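Local atomic coordinates of alpha-hemoglobin-stabilizing protein (Homo sapiens, PDB entry 1Z8U), a protein that acts as a chaperone of erythroid cells, binding free alpha-hemoglobin and protecting it from harmful aggregation and precipitation. Residues A[8-13]-A[50-55]. The protein carries 1 engineered substitution. Residues are numbered along the deposited sequence; the frame is centred on the assembly and turned at random.
Sequences KDLISA and NYYRQQ
Leu-10 packs against Tyr-52 and Gln-55 where helix 5-23 meets the end region of helix 34-52 and the turn after it, in an elongated three-helix bundle, an instructive case of one aromatic ring packing between helices. Segment 8-13 belongs to helix 5-23; segment 50-55 lies at the C-terminal end region of helix 34-52, and Gln-55 is in the connection to helix 60-86.

The apolar packing centres on Leu-10. Its CG lies anti to the backbone N (chi1 -159°), which carries the branched end across to the second segment, and CG comes within 3.6 Å of Tyr-52 CD1. The two side chains run past each other in opposite senses. Against Gln-55 the leucine crosses at about a right angle: CD1 sits 3.7 Å from Gln-55 CB, while CD2 reaches the backbone of the same residue near its carbonyl carbon. The glutamine's amide end then leads away from segment 8-13.

The Tyr-52 ring is sandwiched by unlike groups. Tyr-51 CD1 stands 3.6 Å above the centre of one face, and the carbonyl oxygen of Leu-10 lies over the opposite face, offset toward the rim. Gln-55 CB lies at the ring edge, and Leu-70 of helix 60-86 also touches this tyrosine, tying all three helices together. Apolar side chains of the other protein's chain in the assembly pack on Tyr-51 and Tyr-52, so this end of the bundle also takes part in an interface between the two proteins.

The polar contribution comes from the phenol, whose OH is hydrogen-bonded to Glu-17, further along helix 5-23. Replacing the ring of Tyr-52 by an alanine's methyl would remove the phenol, and is likely to leave Glu-17 without this partner and Leu-10 and Leu-70 with a gap beside them. At the outer end of the ring, beside Ala-13 CB, Tyr-52 OH lies 3.6 Å from the carbonyl carbon C of Ala-13.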
ATOM      1  N   LYS A   8      12.801   1.715 -22.449  1.00111.50           N
ATOM      2  CA  LYS A   8      12.917   0.264 -22.573  1.00113.40           C
ATOM      3  C   LYS A   8      13.346  -0.350 -21.245  1.00114.07           C
ATOM      4  O   LYS A   8      12.806  -1.371 -20.813  1.00113.79           O
ATOM      5  CB  LYS A   8      13.938  -0.100 -23.660  1.00114.31           C
ATOM      6  CG  LYS A   8      14.065  -1.599 -23.939  1.00115.42           C
ATOM      7  CD  LYS A   8      12.787  -2.184 -24.547  1.00116.01           C
ATOM      8  CE  LYS A   8      12.598  -1.783 -26.007  1.00116.34           C
ATOM      9  NZ  LYS A   8      13.520  -2.482 -26.946  1.00116.85           N
ATOM     10  N   ASP A   9      14.316   0.287 -20.600  1.00114.70           N
ATOM     11  CA  ASP A   9      14.831  -0.184 -19.320  1.00114.62           C
ATOM     12  C   ASP A   9      13.924   0.257 -18.167  1.00110.47           C
ATOM     13  O   ASP A   9      13.752  -0.465 -17.184  1.00110.09           O
ATOM     14  CB  ASP A   9      16.252   0.345 -19.117  1.00121.46           C
ATOM     15  CG  ASP A   9      17.192  -0.067 -20.242  1.00126.61           C
ATOM     16  OD1 ASP A   9      17.392  -1.285 -20.440  1.00129.83           O
ATOM     17  OD2 ASP A   9      17.727   0.829 -20.931  1.00130.69           O
ATOM     18  N   LEU A  10      13.350   1.448 -18.301  1.00103.73           N
ATOM     19  CA  LEU A  10      12.445   1.995 -17.298  1.00 96.72           C
ATOM     20  C   LEU A  10      11.346   0.959 -17.038  1.00 95.56           C
ATOM     21  O   LEU A  10      11.054   0.612 -15.897  1.00 93.52           O
ATOM     22  CB  LEU A  10      11.825   3.290 -17.828  1.00 92.04           C
ATOM     23  CG  LEU A  10      11.232   4.298 -16.843  1.00 89.26           C
ATOM     24  CD1 LEU A  10      12.360   4.968 -16.065  1.00 86.58           C
ATOM     25  CD2 LEU A  10      10.422   5.340 -17.605  1.00 85.73           C
ATOM     26  N   ILE A  11      10.747   0.468 -18.116  1.00 95.88           N
ATOM     27  CA  ILE A  11       9.691  -0.533 -18.036  1.00 95.90           C
ATOM     28  C   ILE A  11      10.212  -1.818 -17.387  1.00 94.00           C
ATOM     29  O   ILE A  11       9.470  -2.547 -16.725  1.00 92.46           O
ATOM     30  CB  ILE A  11       9.149  -0.858 -19.448  1.00 98.24           C
ATOM     31  CG1 ILE A  11       8.575   0.413 -20.080  1.00100.70           C
ATOM     32  CG2 ILE A  11       8.085  -1.946 -19.374  1.00 99.03           C
ATOM     33  CD1 ILE A  11       8.034   0.218 -21.488  1.00103.20           C
ATOM     34  N   SER A  12      11.498  -2.088 -17.575  1.00 92.36           N
ATOM     35  CA  SER A  12      12.104  -3.282 -17.007  1.00 90.96           C
ATOM     36  C   SER A  12      12.273  -3.120 -15.495  1.00 88.84           C
ATOM     37  O   SER A  12      12.098  -4.078 -14.738  1.00 88.75           O
ATOM     38  CB  SER A  12      13.462  -3.543 -17.667  1.00 92.11           C
ATOM     39  OG  SER A  12      13.888  -4.882 -17.455  1.00 94.11           O
ATOM     40  N   ALA A  13      12.608  -1.902 -15.072  1.00 85.83           N
ATOM     41  CA  ALA A  13      12.801  -1.572 -13.660  1.00 82.78           C
ATOM     42  C   ALA A  13      11.515  -1.745 -12.859  1.00 81.03           C
ATOM     43  O   ALA A  13      11.511  -2.382 -11.804  1.00 80.68           O
ATOM     44  CB  ALA A  13      13.296  -0.135 -13.524  1.00 81.72           C
ATOM     45  N   ASN A  50       0.947   5.392 -13.016  1.00 76.67           N
ATOM     46  CA  ASN A  50       0.916   6.818 -12.719  1.00 77.52           C
ATOM     47  C   ASN A  50       2.279   7.316 -12.272  1.00 76.02           C
ATOM     48  O   ASN A  50       2.564   8.509 -12.345  1.00 75.31           O
ATOM     49  CB  ASN A  50      -0.126   7.115 -11.642  1.00 84.60           C
ATOM     50  CG  ASN A  50      -1.523   6.619 -12.018  1.00 92.13           C
ATOM     51  OD1 ASN A  50      -2.505   6.908 -11.325  1.00 95.86           O
ATOM     52  ND2 ASN A  50      -1.616   5.864 -13.113  1.00 95.37           N
ATOM     53  N   TYR A  51       3.128   6.401 -11.811  1.00 74.22           N
ATOM     54  CA  TYR A  51       4.466   6.775 -11.368  1.00 71.96           C
ATOM     55  C   TYR A  51       5.373   6.986 -12.566  1.00 72.08           C
ATOM     56  O   TYR A  51       5.885   8.084 -12.783  1.00 72.19           O
ATOM     57  CB  TYR A  51       5.082   5.694 -10.468  1.00 69.48           C
ATOM     58  CG  TYR A  51       6.554   5.932 -10.161  1.00 66.66           C
ATOM     59  CD1 TYR A  51       7.535   5.053 -10.622  1.00 67.85           C
ATOM     60  CD2 TYR A  51       6.966   7.047  -9.418  1.00 65.53           C
ATOM     61  CE1 TYR A  51       8.899   5.274 -10.347  1.00 66.21           C
ATOM     62  CE2 TYR A  51       8.315   7.279  -9.138  1.00 63.78           C
ATOM     63  CZ  TYR A  51       9.278   6.390  -9.601  1.00 65.68           C
ATOM     64  OH  TYR A  51      10.610   6.595  -9.297  1.00 64.09           O
ATOM     65  N   TYR A  52       5.575   5.918 -13.331  1.00 72.51           N
ATOM     66  CA  TYR A  52       6.424   5.959 -14.508  1.00 72.41           C
ATOM     67  C   TYR A  52       5.861   6.842 -15.595  1.00 75.26           C
ATOM     68  O   TYR A  52       6.503   7.040 -16.612  1.00 75.47           O
ATOM     69  CB  TYR A  52       6.637   4.554 -15.058  1.00 68.80           C
ATOM     70  CG  TYR A  52       7.589   3.739 -14.231  1.00 63.70           C
ATOM     71  CD1 TYR A  52       8.912   4.147 -14.062  1.00 61.69           C
ATOM     72  CD2 TYR A  52       7.172   2.568 -13.607  1.00 61.51           C
ATOM     73  CE1 TYR A  52       9.796   3.411 -13.292  1.00 62.14           C
ATOM     74  CE2 TYR A  52       8.047   1.820 -12.832  1.00 61.46           C
ATOM     75  CZ  TYR A  52       9.356   2.245 -12.682  1.00 62.31           C
ATOM     76  OH  TYR A  52      10.236   1.487 -11.950  1.00 65.38           O
ATOM     77  N   ARG A  53       4.660   7.369 -15.385  1.00 78.99           N
ATOM     78  CA  ARG A  53       4.048   8.251 -16.369  1.00 83.66           C
ATOM     79  C   ARG A  53       4.847   9.551 -16.406  1.00 85.56           C
ATOM     80  O   ARG A  53       4.766  10.326 -17.367  1.00 86.08           O
ATOM     81  CB  ARG A  53       2.600   8.540 -15.997  1.00 83.92           C
ATOM     82  CG  ARG A  53       1.870   9.363 -17.021  1.00 87.18           C
ATOM     83  CD  ARG A  53       0.541   8.722 -17.345  1.00 93.35           C
ATOM     84  NE  ARG A  53      -0.292   8.580 -16.157  1.00 98.26           N
ATOM     85  CZ  ARG A  53      -1.435   7.902 -16.128  1.00100.78           C
ATOM     86  NH1 ARG A  53      -1.874   7.302 -17.229  1.00103.01           N
ATOM     87  NH2 ARG A  53      -2.137   7.829 -15.005  1.00101.80           N
ATOM     88  N   GLN A  54       5.621   9.767 -15.346  1.00 87.93           N
ATOM     89  CA  GLN A  54       6.469  10.945 -15.209  1.00 90.89           C
ATOM     90  C   GLN A  54       7.907  10.560 -15.528  1.00 91.49           C
ATOM     91  O   GLN A  54       8.778  11.417 -15.621  1.00 91.97           O
ATOM     92  CB  GLN A  54       6.409  11.489 -13.776  1.00 92.55           C
ATOM     93  CG  GLN A  54       5.005  11.634 -13.204  1.00 95.32           C
ATOM     94  CD  GLN A  54       4.068  12.375 -14.140  1.00 97.28           C
ATOM     95  OE1 GLN A  54       4.399  13.446 -14.648  1.00 98.05           O
ATOM     96  NE2 GLN A  54       2.887  11.808 -14.367  1.00 99.17           N
ATOM     97  N   GLN A  55       8.146   9.262 -15.690  1.00 93.45           N
ATOM     98  CA  GLN A  55       9.480   8.755 -15.984  1.00 95.89           C
ATOM     99  C   GLN A  55       9.685   8.451 -17.463  1.00 97.51           C
ATOM    100  O   GLN A  55      10.805   8.521 -17.964  1.00 98.35           O
ATOM    101  CB  GLN A  55       9.749   7.500 -15.157  1.00 95.76           C
ATOM    102  CG  GLN A  55       9.572   7.725 -13.669  1.00 97.28           C
ATOM    103  CD  GLN A  55      10.504   8.793 -13.127  1.00 97.31           C
ATOM    104  OE1 GLN A  55      10.246   9.381 -12.078  1.00 98.53           O
ATOM    105  NE2 GLN A  55      11.600   9.043 -13.835  1.00 97.72           N
TER